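Local coordinates for protein sulfate transporter 4.1, chloroplastic (Arabidopsis thaliana, PDB 7LHV) that moves sulfate across the membrane together with protons, as an H(+)/sulfate cotransporter of the SLC26/SulP family that may regulate sulfate assimilation, at residues S131-P134 with V135-A139; A153-S156 with L157-N161; S237-V240 with P241-S245; S262-L265 with V266-V270; S543-K546 with D547-E551. All coordinates share one frame; numbering follows the deposited sequence.

Contact 1: residues S131-P134 with V135-A139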
loop_
_atom_site.group_PDB
_atom_site.type_symbol
_atom_site.label_atom_id
_atom_site.label_comp_id
_atom_site.label_asym_id
_atom_site.label_seq_id
_atom_site.Cartn_x
_atom_site.Cartn_y
_atom_site.Cartn_z
ATOM N N SER A 131 29.798 -14.661 12.441
ATOM C CA SER A 131 30.092 -13.762 13.543
ATOM C C SER A 131 31.489 -13.169 13.474
ATOM O O SER A 131 31.797 -12.269 14.258
ATOM C CB SER A 131 29.929 -14.489 14.885
ATOM O OG SER A 131 28.601 -14.940 15.065
ATOM N N PHE A 132 32.348 -13.660 12.579
ATOM C CA PHE A 132 33.735 -13.213 12.588
ATOM C C PHE A 132 33.931 -11.934 11.784
ATOM O O PHE A 132 34.240 -10.878 12.343
ATOM C CB PHE A 132 34.644 -14.320 12.056
ATOM C CG PHE A 132 36.086 -13.931 11.992
ATOM C CD1 PHE A 132 36.716 -13.375 13.090
ATOM C CD2 PHE A 132 36.813 -14.117 10.832
ATOM C CE1 PHE A 132 38.042 -13.015 13.030
ATOM C CE2 PHE A 132 38.138 -13.758 10.768
ATOM C CZ PHE A 132 38.754 -13.207 11.868
ATOM N N VAL A 133 33.735 -12.004 10.473
ATOM C CA VAL A 133 34.118 -10.906 9.588
ATOM C C VAL A 133 33.112 -9.759 9.643
ATOM O O VAL A 133 33.536 -8.601 9.758
ATOM C CB VAL A 133 34.322 -11.400 8.147
ATOM C CG1 VAL A 133 34.462 -10.224 7.201
ATOM C CG2 VAL A 133 35.552 -12.281 8.074
ATOM N N PRO A 134 31.796 -9.997 9.556
ATOM C CA PRO A 134 30.873 -8.852 9.625
ATOM C C PRO A 134 31.014 -8.033 10.895
ATOM O O PRO A 134 30.929 -6.800 10.832
ATOM C CB PRO A 134 29.487 -9.507 9.512
ATOM C CG PRO A 134 29.699 -10.931 9.797
ATOM C CD PRO A 134 31.061 -11.246 9.301
ATOM N N VAL A 135 31.269 -8.672 12.038
ATOM C CA VAL A 135 31.394 -7.924 13.288
ATOM C C VAL A 135 32.522 -6.905 13.190
ATOM O O VAL A 135 32.316 -5.707 13.420
ATOM C CB VAL A 135 31.602 -8.885 14.472
ATOM C CG1 VAL A 135 32.129 -8.132 15.670
ATOM C CG2 VAL A 135 30.302 -9.571 14.817
ATOM N N PHE A 136 33.718 -7.354 12.791
ATOM C CA PHE A 136 34.816 -6.417 12.569
ATOM C C PHE A 136 34.426 -5.332 11.583
ATOM O O PHE A 136 34.835 -4.175 11.729
ATOM C CB PHE A 136 36.069 -7.138 12.070
ATOM C CG PHE A 136 36.793 -7.911 13.127
ATOM C CD1 PHE A 136 36.314 -9.123 13.575
ATOM C CD2 PHE A 136 37.972 -7.423 13.660
ATOM C CE1 PHE A 136 36.992 -9.830 14.543
ATOM C CE2 PHE A 136 38.652 -8.124 14.629
ATOM C CZ PHE A 136 38.161 -9.328 15.072
ATOM N N VAL A 137 33.641 -5.681 10.567
ATOM C CA VAL A 137 33.197 -4.660 9.631
ATOM C C VAL A 137 32.200 -3.728 10.302
ATOM O O VAL A 137 32.306 -2.501 10.188
ATOM C CB VAL A 137 32.614 -5.306 8.364
ATOM C CG1 VAL A 137 32.093 -4.238 7.434
ATOM C CG2 VAL A 137 33.679 -6.125 7.670
ATOM N N TYR A 138 31.244 -4.286 11.049
ATOM C CA TYR A 138 30.205 -3.445 11.628
ATOM C C TYR A 138 30.796 -2.445 12.608
ATOM O O TYR A 138 30.439 -1.260 12.590
ATOM C CB TYR A 138 29.146 -4.297 12.314
ATOM C CG TYR A 138 27.997 -3.481 12.847
ATOM C CD1 TYR A 138 26.990 -3.045 12.006
ATOM C CD2 TYR A 138 27.928 -3.134 14.187
ATOM C CE1 TYR A 138 25.940 -2.298 12.481
ATOM C CE2 TYR A 138 26.881 -2.384 14.672
ATOM C CZ TYR A 138 25.890 -1.969 13.814
ATOM O OH TYR A 138 24.841 -1.219 14.289
ATOM N N ALA A 139 31.736 -2.891 13.442
ATOM C CA ALA A 139 32.368 -1.996 14.401
ATOM C C ALA A 139 33.062 -0.828 13.719
ATOM O O ALA A 139 33.298 0.199 14.362
ATOM C CB ALA A 139 33.369 -2.767 15.260
#

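Contact 2: residues A153-S156 with L157-N161. With SO4 (sulfate ion), chain D.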
loop_
_atom_site.group_PDB
_atom_site.type_symbol
_atom_site.label_atom_id
_atom_site.label_comp_id
_atom_site.label_asym_id
_atom_site.label_seq_id
_atom_site.Cartn_x
_atom_site.Cartn_y
_atom_site.Cartn_z
ATOM N N ALA A 153 17.730 -15.912 15.308
ATOM C CA ALA A 153 16.815 -17.025 15.079
ATOM C C ALA A 153 15.955 -16.800 13.841
ATOM O O ALA A 153 15.784 -17.711 13.023
ATOM C CB ALA A 153 15.937 -17.239 16.310
ATOM N N LEU A 154 15.420 -15.590 13.674
ATOM C CA LEU A 154 14.470 -15.344 12.594
ATOM C C LEU A 154 15.152 -15.371 11.231
ATOM O O LEU A 154 14.643 -15.981 10.283
ATOM C CB LEU A 154 13.763 -14.010 12.817
ATOM C CG LEU A 154 12.618 -13.698 11.855
ATOM C CD1 LEU A 154 11.576 -14.791 11.917
ATOM C CD2 LEU A 154 12.002 -12.354 12.188
ATOM N N VAL A 155 16.300 -14.704 11.106
ATOM C CA VAL A 155 17.005 -14.689 9.830
ATOM C C VAL A 155 17.500 -16.085 9.480
ATOM O O VAL A 155 17.476 -16.490 8.313
ATOM C CB VAL A 155 18.149 -13.662 9.862
ATOM C CG1 VAL A 155 19.109 -13.889 8.718
ATOM C CG2 VAL A 155 17.585 -12.257 9.800
ATOM N N SER A 156 17.945 -16.847 10.481
ATOM C CA SER A 156 18.339 -18.230 10.232
ATOM C C SER A 156 17.157 -19.062 9.751
ATOM O O SER A 156 17.299 -19.889 8.844
ATOM C CB SER A 156 18.946 -18.840 11.493
ATOM O OG SER A 156 20.163 -18.201 11.833
ATOM N N LEU A 157 15.980 -18.854 10.345
ATOM C CA LEU A 157 14.790 -19.566 9.893
ATOM C C LEU A 157 14.438 -19.211 8.454
ATOM O O LEU A 157 14.091 -20.088 7.658
ATOM C CB LEU A 157 13.614 -19.261 10.817
ATOM C CG LEU A 157 12.253 -19.754 10.336
ATOM C CD1 LEU A 157 12.186 -21.268 10.364
ATOM C CD2 LEU A 157 11.156 -19.153 11.189
ATOM N N LEU A 158 14.513 -17.926 8.103
ATOM C CA LEU A 158 14.200 -17.515 6.735
ATOM C C LEU A 158 15.210 -18.079 5.741
ATOM O O LEU A 158 14.839 -18.511 4.641
ATOM C CB LEU A 158 14.154 -15.992 6.643
ATOM C CG LEU A 158 13.101 -15.315 7.515
ATOM C CD1 LEU A 158 13.217 -13.808 7.413
ATOM C CD2 LEU A 158 11.716 -15.776 7.125
ATOM N N VAL A 159 16.492 -18.075 6.108
ATOM C CA VAL A 159 17.524 -18.649 5.251
ATOM C C VAL A 159 17.269 -20.133 5.043
ATOM O O VAL A 159 17.362 -20.643 3.920
ATOM C CB VAL A 159 18.917 -18.391 5.852
ATOM C CG1 VAL A 159 19.943 -19.311 5.230
ATOM C CG2 VAL A 159 19.313 -16.942 5.659
ATOM N N SER A 160 16.938 -20.849 6.120
ATOM C CA SER A 160 16.620 -22.266 5.993
ATOM C C SER A 160 15.409 -22.476 5.097
ATOM O O SER A 160 15.390 -23.399 4.276
ATOM C CB SER A 160 16.370 -22.871 7.373
ATOM O OG SER A 160 15.844 -24.179 7.259
ATOM N N ASN A 161 14.392 -21.627 5.242
ATOM C CA ASN A 161 13.195 -21.740 4.418
ATOM C C ASN A 161 13.541 -21.608 2.939
ATOM O O ASN A 161 13.153 -22.449 2.118
ATOM C CB ASN A 161 12.181 -20.679 4.839
ATOM C CG ASN A 161 10.814 -20.914 4.253
ATOM O OD1 ASN A 161 10.237 -20.032 3.619
ATOM N ND2 ASN A 161 10.282 -22.109 4.463
HETATM S S SO4 D . 17.787 -13.285 18.846
HETATM O O1 SO4 D . 17.158 -13.484 20.146
HETATM O O2 SO4 D . 17.706 -11.877 18.481
HETATM O O3 SO4 D . 17.087 -14.080 17.846
HETATM O O4 SO4 D . 19.184 -13.701 18.909
#

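Contact 3: residues S237-V240 with P241-S245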
loop_
_atom_site.group_PDB
_atom_site.type_symbol
_atom_site.label_atom_id
_atom_site.label_comp_id
_atom_site.label_asym_id
_atom_site.label_seq_id
_atom_site.Cartn_x
_atom_site.Cartn_y
_atom_site.Cartn_z
ATOM N N SER A 237 7.657 -25.665 7.038
ATOM C CA SER A 237 7.423 -24.465 7.825
ATOM C C SER A 237 5.999 -24.382 8.359
ATOM O O SER A 237 5.602 -23.334 8.876
ATOM C CB SER A 237 7.743 -23.220 6.995
ATOM O OG SER A 237 7.412 -22.041 7.701
ATOM N N LYS A 238 5.222 -25.451 8.235
ATOM C CA LYS A 238 3.850 -25.498 8.712
ATOM C C LYS A 238 3.730 -26.506 9.846
ATOM O O LYS A 238 4.429 -27.522 9.870
ATOM C CB LYS A 238 2.887 -25.865 7.582
ATOM C CG LYS A 238 3.103 -25.078 6.305
ATOM C CD LYS A 238 2.236 -25.617 5.182
ATOM C CE LYS A 238 2.456 -24.839 3.898
ATOM N NZ LYS A 238 3.822 -25.065 3.355
ATOM N N ILE A 239 2.834 -26.215 10.791
ATOM C CA ILE A 239 2.731 -27.036 11.993
ATOM C C ILE A 239 2.147 -28.406 11.678
ATOM O O ILE A 239 2.581 -29.421 12.237
ATOM C CB ILE A 239 1.902 -26.306 13.064
ATOM C CG1 ILE A 239 2.558 -24.975 13.409
ATOM C CG2 ILE A 239 1.770 -27.158 14.312
ATOM C CD1 ILE A 239 3.991 -25.095 13.852
ATOM N N VAL A 240 1.142 -28.461 10.802
ATOM C CA VAL A 240 0.444 -29.721 10.555
ATOM C C VAL A 240 1.367 -30.793 9.981
ATOM O O VAL A 240 1.376 -31.914 10.512
ATOM C CB VAL A 240 -0.799 -29.476 9.683
ATOM C CG1 VAL A 240 -1.469 -30.789 9.334
ATOM C CG2 VAL A 240 -1.770 -28.552 10.398
ATOM N N PRO A 241 2.145 -30.538 8.917
ATOM C CA PRO A 241 3.079 -31.582 8.457
ATOM C C PRO A 241 4.121 -31.965 9.492
ATOM O O PRO A 241 4.496 -33.140 9.574
ATOM C CB PRO A 241 3.715 -30.956 7.208
ATOM C CG PRO A 241 3.502 -29.502 7.353
ATOM C CD PRO A 241 2.185 -29.362 8.034
ATOM N N ILE A 242 4.592 -31.010 10.297
ATOM C CA ILE A 242 5.589 -31.325 11.317
ATOM C C ILE A 242 5.011 -32.291 12.342
ATOM O O ILE A 242 5.633 -33.300 12.698
ATOM C CB ILE A 242 6.099 -30.036 11.988
ATOM C CG1 ILE A 242 6.875 -29.179 10.992
ATOM C CG2 ILE A 242 6.966 -30.371 13.186
ATOM C CD1 ILE A 242 7.212 -27.803 11.516
ATOM N N VAL A 243 3.802 -31.999 12.826
ATOM C CA VAL A 243 3.179 -32.859 13.826
ATOM C C VAL A 243 2.845 -34.218 13.225
ATOM O O VAL A 243 2.994 -35.257 13.883
ATOM C CB VAL A 243 1.936 -32.173 14.418
ATOM C CG1 VAL A 243 1.222 -33.103 15.381
ATOM C CG2 VAL A 243 2.332 -30.885 15.116
ATOM N N GLU A 244 2.396 -34.240 11.966
ATOM C CA GLU A 244 2.110 -35.511 11.309
ATOM C C GLU A 244 3.366 -36.366 11.194
ATOM O O GLU A 244 3.328 -37.573 11.452
ATOM C CB GLU A 244 1.504 -35.263 9.928
ATOM C CG GLU A 244 0.055 -34.815 9.952
ATOM C CD GLU A 244 -0.471 -34.488 8.570
ATOM O OE1 GLU A 244 0.215 -34.820 7.580
ATOM O OE2 GLU A 244 -1.571 -33.909 8.472
ATOM N N SER A 245 4.489 -35.755 10.815
ATOM C CA SER A 245 5.738 -36.499 10.712
ATOM C C SER A 245 6.204 -36.998 12.071
ATOM O O SER A 245 6.711 -38.120 12.185
ATOM C CB SER A 245 6.811 -35.628 10.073
ATOM O OG SER A 245 7.015 -34.451 10.832
#

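Contact 4: residues S262-L265 with V266-V270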
loop_
_atom_site.group_PDB
_atom_site.type_symbol
_atom_site.label_atom_id
_atom_site.label_comp_id
_atom_site.label_asym_id
_atom_site.label_seq_id
_atom_site.Cartn_x
_atom_site.Cartn_y
_atom_site.Cartn_z
ATOM N N SER A 262 16.134 -32.485 27.326
ATOM C CA SER A 262 15.234 -31.961 28.347
ATOM C C SER A 262 16.008 -31.405 29.535
ATOM O O SER A 262 15.701 -30.315 30.029
ATOM C CB SER A 262 14.263 -33.048 28.799
ATOM O OG SER A 262 13.400 -32.567 29.815
ATOM N N LEU A 263 17.027 -32.135 30.004
ATOM C CA LEU A 263 17.815 -31.646 31.130
ATOM C C LEU A 263 18.570 -30.372 30.771
ATOM O O LEU A 263 18.616 -29.426 31.569
ATOM C CB LEU A 263 18.783 -32.724 31.615
ATOM C CG LEU A 263 18.157 -33.976 32.226
ATOM C CD1 LEU A 263 19.228 -35.010 32.529
ATOM C CD2 LEU A 263 17.378 -33.625 33.482
ATOM N N ILE A 264 19.165 -30.323 29.577
ATOM C CA ILE A 264 19.904 -29.128 29.183
ATOM C C ILE A 264 18.966 -27.933 29.072
ATOM O O ILE A 264 19.287 -26.831 29.529
ATOM C CB ILE A 264 20.673 -29.378 27.873
ATOM C CG1 ILE A 264 21.846 -30.326 28.123
ATOM C CG2 ILE A 264 21.177 -28.071 27.293
ATOM C CD1 ILE A 264 22.537 -30.785 26.865
ATOM N N LEU A 265 17.788 -28.131 28.473
ATOM C CA LEU A 265 16.829 -27.042 28.342
ATOM C C LEU A 265 16.342 -26.565 29.704
ATOM O O LEU A 265 16.195 -25.358 29.931
ATOM C CB LEU A 265 15.655 -27.485 27.473
ATOM C CG LEU A 265 14.561 -26.454 27.205
ATOM C CD1 LEU A 265 15.132 -25.251 26.482
ATOM C CD2 LEU A 265 13.444 -27.084 26.399
ATOM N N VAL A 266 16.086 -27.498 30.625
ATOM C CA VAL A 266 15.646 -27.118 31.965
ATOM C C VAL A 266 16.723 -26.303 32.667
ATOM O O VAL A 266 16.433 -25.272 33.289
ATOM C CB VAL A 266 15.264 -28.372 32.774
ATOM C CG1 VAL A 266 15.282 -28.072 34.263
ATOM C CG2 VAL A 266 13.898 -28.877 32.349
ATOM N N ILE A 267 17.979 -26.744 32.578
ATOM C CA ILE A 267 19.069 -26.014 33.219
ATOM C C ILE A 267 19.208 -24.622 32.616
ATOM O O ILE A 267 19.379 -23.631 33.336
ATOM C CB ILE A 267 20.382 -26.811 33.113
ATOM C CG1 ILE A 267 20.310 -28.071 33.975
ATOM C CG2 ILE A 267 21.564 -25.949 33.522
ATOM C CD1 ILE A 267 20.161 -27.794 35.451
ATOM N N LEU A 268 19.131 -24.524 31.286
ATOM C CA LEU A 268 19.261 -23.229 30.626
ATOM C C LEU A 268 18.145 -22.281 31.042
ATOM O O LEU A 268 18.395 -21.105 31.333
ATOM C CB LEU A 268 19.266 -23.411 29.110
ATOM C CG LEU A 268 20.619 -23.460 28.402
ATOM C CD1 LEU A 268 21.527 -24.495 29.037
ATOM C CD2 LEU A 268 20.427 -23.752 26.927
ATOM N N GLN A 269 16.905 -22.773 31.076
ATOM C CA GLN A 269 15.787 -21.911 31.441
ATOM C C GLN A 269 15.855 -21.502 32.908
ATOM O O GLN A 269 15.535 -20.359 33.252
ATOM C CB GLN A 269 14.465 -22.605 31.124
ATOM C CG GLN A 269 13.993 -22.371 29.697
ATOM C CD GLN A 269 12.621 -22.952 29.432
ATOM O OE1 GLN A 269 12.101 -23.738 30.223
ATOM N NE2 GLN A 269 12.024 -22.564 28.310
ATOM N N VAL A 270 16.279 -22.414 33.786
ATOM C CA VAL A 270 16.440 -22.068 35.196
ATOM C C VAL A 270 17.507 -20.995 35.363
ATOM O O VAL A 270 17.320 -20.022 36.107
ATOM C CB VAL A 270 16.766 -23.328 36.020
ATOM C CG1 VAL A 270 17.419 -22.951 37.338
ATOM C CG2 VAL A 270 15.506 -24.139 36.263
#

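Contact 5: residues S543-K546 with D547-E551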
loop_
_atom_site.group_PDB
_atom_site.type_symbol
_atom_site.label_atom_id
_atom_site.label_comp_id
_atom_site.label_asym_id
_atom_site.label_seq_id
_atom_site.Cartn_x
_atom_site.Cartn_y
_atom_site.Cartn_z
ATOM N N SER A 543 -11.961 11.486 -2.670
ATOM C CA SER A 543 -13.273 10.899 -2.931
ATOM C C SER A 543 -14.186 11.011 -1.716
ATOM O O SER A 543 -15.369 11.350 -1.851
ATOM C CB SER A 543 -13.114 9.439 -3.351
ATOM O OG SER A 543 -12.330 9.337 -4.525
ATOM N N TYR A 544 -13.658 10.727 -0.524
ATOM C CA TYR A 544 -14.465 10.843 0.686
ATOM C C TYR A 544 -14.907 12.281 0.912
ATOM O O TYR A 544 -16.054 12.533 1.297
ATOM C CB TYR A 544 -13.679 10.327 1.890
ATOM C CG TYR A 544 -14.429 10.400 3.200
ATOM C CD1 TYR A 544 -15.282 9.382 3.596
ATOM C CD2 TYR A 544 -14.281 11.490 4.044
ATOM C CE1 TYR A 544 -15.966 9.449 4.793
ATOM C CE2 TYR A 544 -14.957 11.566 5.241
ATOM C CZ TYR A 544 -15.798 10.546 5.611
ATOM O OH TYR A 544 -16.473 10.624 6.806
ATOM N N ILE A 545 -14.007 13.238 0.684
ATOM C CA ILE A 545 -14.358 14.642 0.860
ATOM C C ILE A 545 -15.414 15.056 -0.155
ATOM O O ILE A 545 -16.350 15.799 0.167
ATOM C CB ILE A 545 -13.099 15.520 0.774
ATOM C CG1 ILE A 545 -12.162 15.201 1.938
ATOM C CG2 ILE A 545 -13.467 16.988 0.784
ATOM C CD1 ILE A 545 -10.746 15.643 1.720
ATOM N N LYS A 546 -15.289 14.576 -1.395
ATOM C CA LYS A 546 -16.300 14.873 -2.403
ATOM C C LYS A 546 -17.661 14.330 -1.994
ATOM O O LYS A 546 -18.676 15.021 -2.129
ATOM C CB LYS A 546 -15.881 14.301 -3.756
ATOM C CG LYS A 546 -15.056 15.255 -4.597
ATOM C CD LYS A 546 -15.030 14.840 -6.059
ATOM C CE LYS A 546 -14.328 13.509 -6.247
ATOM N NZ LYS A 546 -13.617 13.442 -7.551
ATOM N N ASP A 547 -17.703 13.099 -1.479
ATOM C CA ASP A 547 -18.975 12.526 -1.040
ATOM C C ASP A 547 -19.565 13.309 0.128
ATOM O O ASP A 547 -20.776 13.577 0.165
ATOM C CB ASP A 547 -18.780 11.063 -0.651
ATOM C CG ASP A 547 -18.327 10.208 -1.813
ATOM O OD1 ASP A 547 -18.038 10.771 -2.889
ATOM O OD2 ASP A 547 -18.257 8.972 -1.650
ATOM N N ARG A 548 -18.724 13.684 1.094
ATOM C CA ARG A 548 -19.208 14.436 2.247
ATOM C C ARG A 548 -19.751 15.794 1.834
ATOM O O ARG A 548 -20.744 16.270 2.397
ATOM C CB ARG A 548 -18.095 14.594 3.279
ATOM C CG ARG A 548 -17.729 13.307 3.988
ATOM C CD ARG A 548 -18.897 12.808 4.816
ATOM N NE ARG A 548 -19.371 13.823 5.748
ATOM C CZ ARG A 548 -18.923 13.976 6.987
ATOM N NH1 ARG A 548 -17.992 13.180 7.487
ATOM N NH2 ARG A 548 -19.421 14.949 7.741
ATOM N N LEU A 549 -19.105 16.446 0.866
ATOM C CA LEU A 549 -19.598 17.739 0.407
ATOM C C LEU A 549 -20.833 17.592 -0.475
ATOM O O LEU A 549 -21.655 18.513 -0.540
ATOM C CB LEU A 549 -18.486 18.486 -0.324
ATOM C CG LEU A 549 -17.299 18.853 0.572
ATOM C CD1 LEU A 549 -16.216 19.566 -0.215
ATOM C CD2 LEU A 549 -17.752 19.695 1.749
ATOM N N ARG A 550 -20.983 16.456 -1.161
ATOM C CA ARG A 550 -22.175 16.205 -1.959
ATOM C C ARG A 550 -23.375 15.791 -1.121
ATOM O O ARG A 550 -24.504 15.819 -1.627
ATOM C CB ARG A 550 -21.901 15.120 -3.004
ATOM C CG ARG A 550 -21.083 15.575 -4.196
ATOM C CD ARG A 550 -20.692 14.388 -5.058
ATOM N NE ARG A 550 -20.109 14.794 -6.330
ATOM C CZ ARG A 550 -19.359 14.009 -7.091
ATOM N NH1 ARG A 550 -19.073 12.769 -6.734
ATOM N NH2 ARG A 550 -18.884 14.481 -8.239
ATOM N N GLU A 551 -23.157 15.367 0.125
ATOM C CA GLU A 551 -24.296 15.084 0.996
ATOM C C GLU A 551 -25.209 16.296 1.129
ATOM O O GLU A 551 -26.428 16.154 1.275
ATOM C CB GLU A 551 -23.825 14.619 2.374
ATOM C CG GLU A 551 -23.142 13.268 2.381
ATOM C CD GLU A 551 -22.685 12.858 3.766
ATOM O OE1 GLU A 551 -22.790 13.686 4.696
ATOM O OE2 GLU A 551 -22.224 11.709 3.927
#

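Contact 1: residues S131-P134 with V135-A139
The rings of Phe132 and Phe136 meet one helical turn apart, CE1 against CE1 at 3.7 Å. Their planes are 70° apart and they meet obliquely, so the pair is neither a stack nor a T-shape. The edge of the Phe136 ring, at CD1 and CE1, takes the carbonyl oxygen of Phe132, which lies in the plane of that ring. With CG beside its own backbone N (chi1 -75°), Phe136 sends its ring back along the helix to reach this oxygen. Phe132 has CG anti to the backbone N (chi1 178°), which sends its ring straight out from the helix, where the folded-back Phe136 ring meets it. Leu419 touches Phe132, while Leu409 and Ile413 of the same helix 406-426 touch Phe136.

Pro134 breaks the regular pattern here. It has no N-H to give to the turn before, and the helix is kinked at this point. Near the kink the carbonyl of Ser131 faces CG2 of Val135. Regular bonding is seen again from Val133 O, which accepts Val137 N at 3.0 Å in the carbonyl plane. Tyr138 N bonds to Pro134 O. Val133 CG1 and Val137 CG2 pack at 4.2 Å, and Val137 also touches Val374 and Leu378. The hydroxyl of Tyr138 is bound by Glu368. Exchanging Phe136 for an alanine is likely to leave the Phe132 ring without its aromatic neighbour and open a gap toward helix 406-426. The missing proline N-H breaks the run of backbone bonds for one turn, and what meets across it there is apolar side chains and carbonyl oxygens.

Contact 2: residues A153-S156 with L157-N161
Leu154 packs loosely against two side chains of the next turn. Its CD1 lies 4.4 Å from CD2 of Leu157, and its CG lies 4.5 Å from CD1 of Leu158. Leu158 has CG beside its backbone N (chi1 -61°), which brings CG against the carbonyl oxygen of Leu154. Round the helix, Val155 CG1 meets Val159 CG2 at 4.3 Å. These are wide van der Waals contacts; the turn itself is held by the backbone. Four successive i to i+4 bonds join the segments, from Leu157 N to Ala153 O through to Ser160 N to Ser156 O, each 2.9 Å.

Ala153 opens the helix, and its N-H points outward at a sulfate ion. The bond from Ala153 N to sulfate O3 is 3.2 Å long and nearly straight, at 171°. Phe391 N and the Ser392 hydroxyl hold the same ion. The partial positive charge of the helix start would favour an anion here, consistent with the substrate site of SLC26 carriers, which lies between two helix N-termini. One turn on, Ser156 OG is hydrogen-bonded to Val152 O and Tyr385 OH.

Helix 153-166 follows strand 149-150, which pairs with strand 388-389, just ahead of helix 391-399. Leu154 and Leu157 rest on helix 206-229, Leu158 and Val159 on helix 330-358, and Leu157 and Leu158 also on Ile477.

Contact 3: residues S237-V240 with P241-S245
Lys238 and Pro241 meet across the first turn of helix 239-249. CB of Lys238 lies 3.6 Å from CD of Pro241, and the proline ring sits with CG beside the Lys238 carbonyl oxygen. Ile242 brings CG1 and CD1 to the same oxygen. It does so because CG1 stands beside the backbone N (chi1 -66°) and leans back toward the helix start.

The closer packing is where Ile239 and Ile242 face neighbouring helices. There Ile239 CG2 packs on Val243 CG2 at 3.9 Å, the two side chains crossing at a slant. In the backbone Val243 N bonds to Ile239 O at 2.9 Å, with an angle of 167° at the hydrogen. Ile239 also rests on Val219 and Leu222 of helix 206-229 and on Leu473, to which its backbone is hydrogen-bonded. Ile242 is buried against Ser223 and Ile233. Ser245 OG turns back and donates to Ile242 O at 2.6 Å, spending its hydroxyl on the helix itself.

The other side is looser. Val240 and Glu244 lie on the surface, with the carboxylate of Glu244 reaching back across CG1 of Val240, although Val240 also touches Phe474. Their backbones are joined by Glu244 N to Val240 O, 2.9 Å. The amine of Lys238 leads away from the helix.

Lys238 takes the N-cap position, and Pro241 falls within the first turn. Proline is well suited there, because the first backbone N-H groups of a helix have no carbonyl of an earlier turn to bond. The motif is a proline-containing helix start on a short surface helix.

Contact 4: residues S262-L265 with V266-V270
Leu268 packs on Ile264, one turn earlier in helix 255-277, and the two side chains run side by side in the same direction. CB of Leu268 starts 3.4 Å from the carbonyl oxygen of Ile264. CG stays near that oxygen, at 3.8 Å. The two methyls then part. CD1 leans back over Ile264 O and reaches Ile264 CG2 at 4.0 Å, while CD2 only skirts the oxygen. Ile264 offers CG2 because that methyl is anti to its backbone N.

In the backbone Leu268 N bonds to Ile264 O at 2.9 Å. The neighbouring bonds, Val266 N to Ser262 O, Ile267 N to Leu263 O and Gln269 N to Leu265 O, match it. Ile264 also rests on Ala433 and Ala436 of helix 431-443, and Leu265 and Gln269 touch the same helix. Leu263 and Val266 lie on the surface, where they may face lipid. Replacing Leu268 by an alanine is likely to leave CG2 of Ile264 without its methyl partner and a gap beside it. The side chains that pack here are apolar and the polar bonds between the segments are those of the backbone, as suits a predicted transmembrane helix, though Ser262 and Gln269 add polar groups.

Contact 5: residues S543-K546 with D547-E551
Tyr544 and Arg548 lie side by side and point the same way, one helical turn apart. The arginine chain bends at chi2 and chi3 (-65° and -55°), so it first covers the ring and then curls round to the hydroxyl. CG of Arg548 stands over one face of the Tyr544 ring, 3.9 Å from the centroid, in a CH-pi contact set toward the rim. The guanidinium does not stack on the ring; the two planes are 84° apart. Its edge is turned to the phenol, and NH1 donates to Tyr544 OH at 3.1 Å, with the oxygen almost in the guanidinium plane. Farther in, Arg548 NE forms a salt bridge with Glu551 OE1 at 3.6 Å. Two partners thus probably limit the turning of the guanidinium.

Helix 542-560 is the crossover of a beta-alpha-beta unit in the STAS domain, linking the parallel strands 527-533 and 569-575. Its buried side carries Ile545 and Leu549, also side by side, with CG2 of Ile545 3.9 Å from CD1 of Leu549. Ile545 rests on Ile501 and Ile537, and Leu549 on Leu593 of helix 584-599.

Lys546 and Arg550 form a third pair. CD of Lys546 lies over one face of the Arg550 guanidinium, 4.4 Å from NH2. The amine NZ of Lys546 keeps 5.4 Å from Arg550 NH2, and the like charges are probably eased by Glu596, which forms a salt bridge with Arg550. Arg550 also packs on Ala357 of the second subunit.

In the fold
The five contacts come in series along the chain, each within a single helix or at its start. Contacts 1 to 4 belong to the sulfate permease region, on helices 125-141, 153-166, 239-249 and 255-277. Contact 5 lies on helix 542-560 of the STAS domain. Contacts 2 and 3 are the nearest pair, with centres about 17 Å apart, and they touch where Asn161 ND2 meets Ser237 CB at 3.8 Å. Contacts 1 and 2 have centres about 20 Å apart. Contacts 4 and 5 are farthest apart, about 62 Å between centres. The centres of contacts 2 and 5 are about 48 Å apart, so the sulfate-binding helix start of the transporter lies well away from this STAS helix.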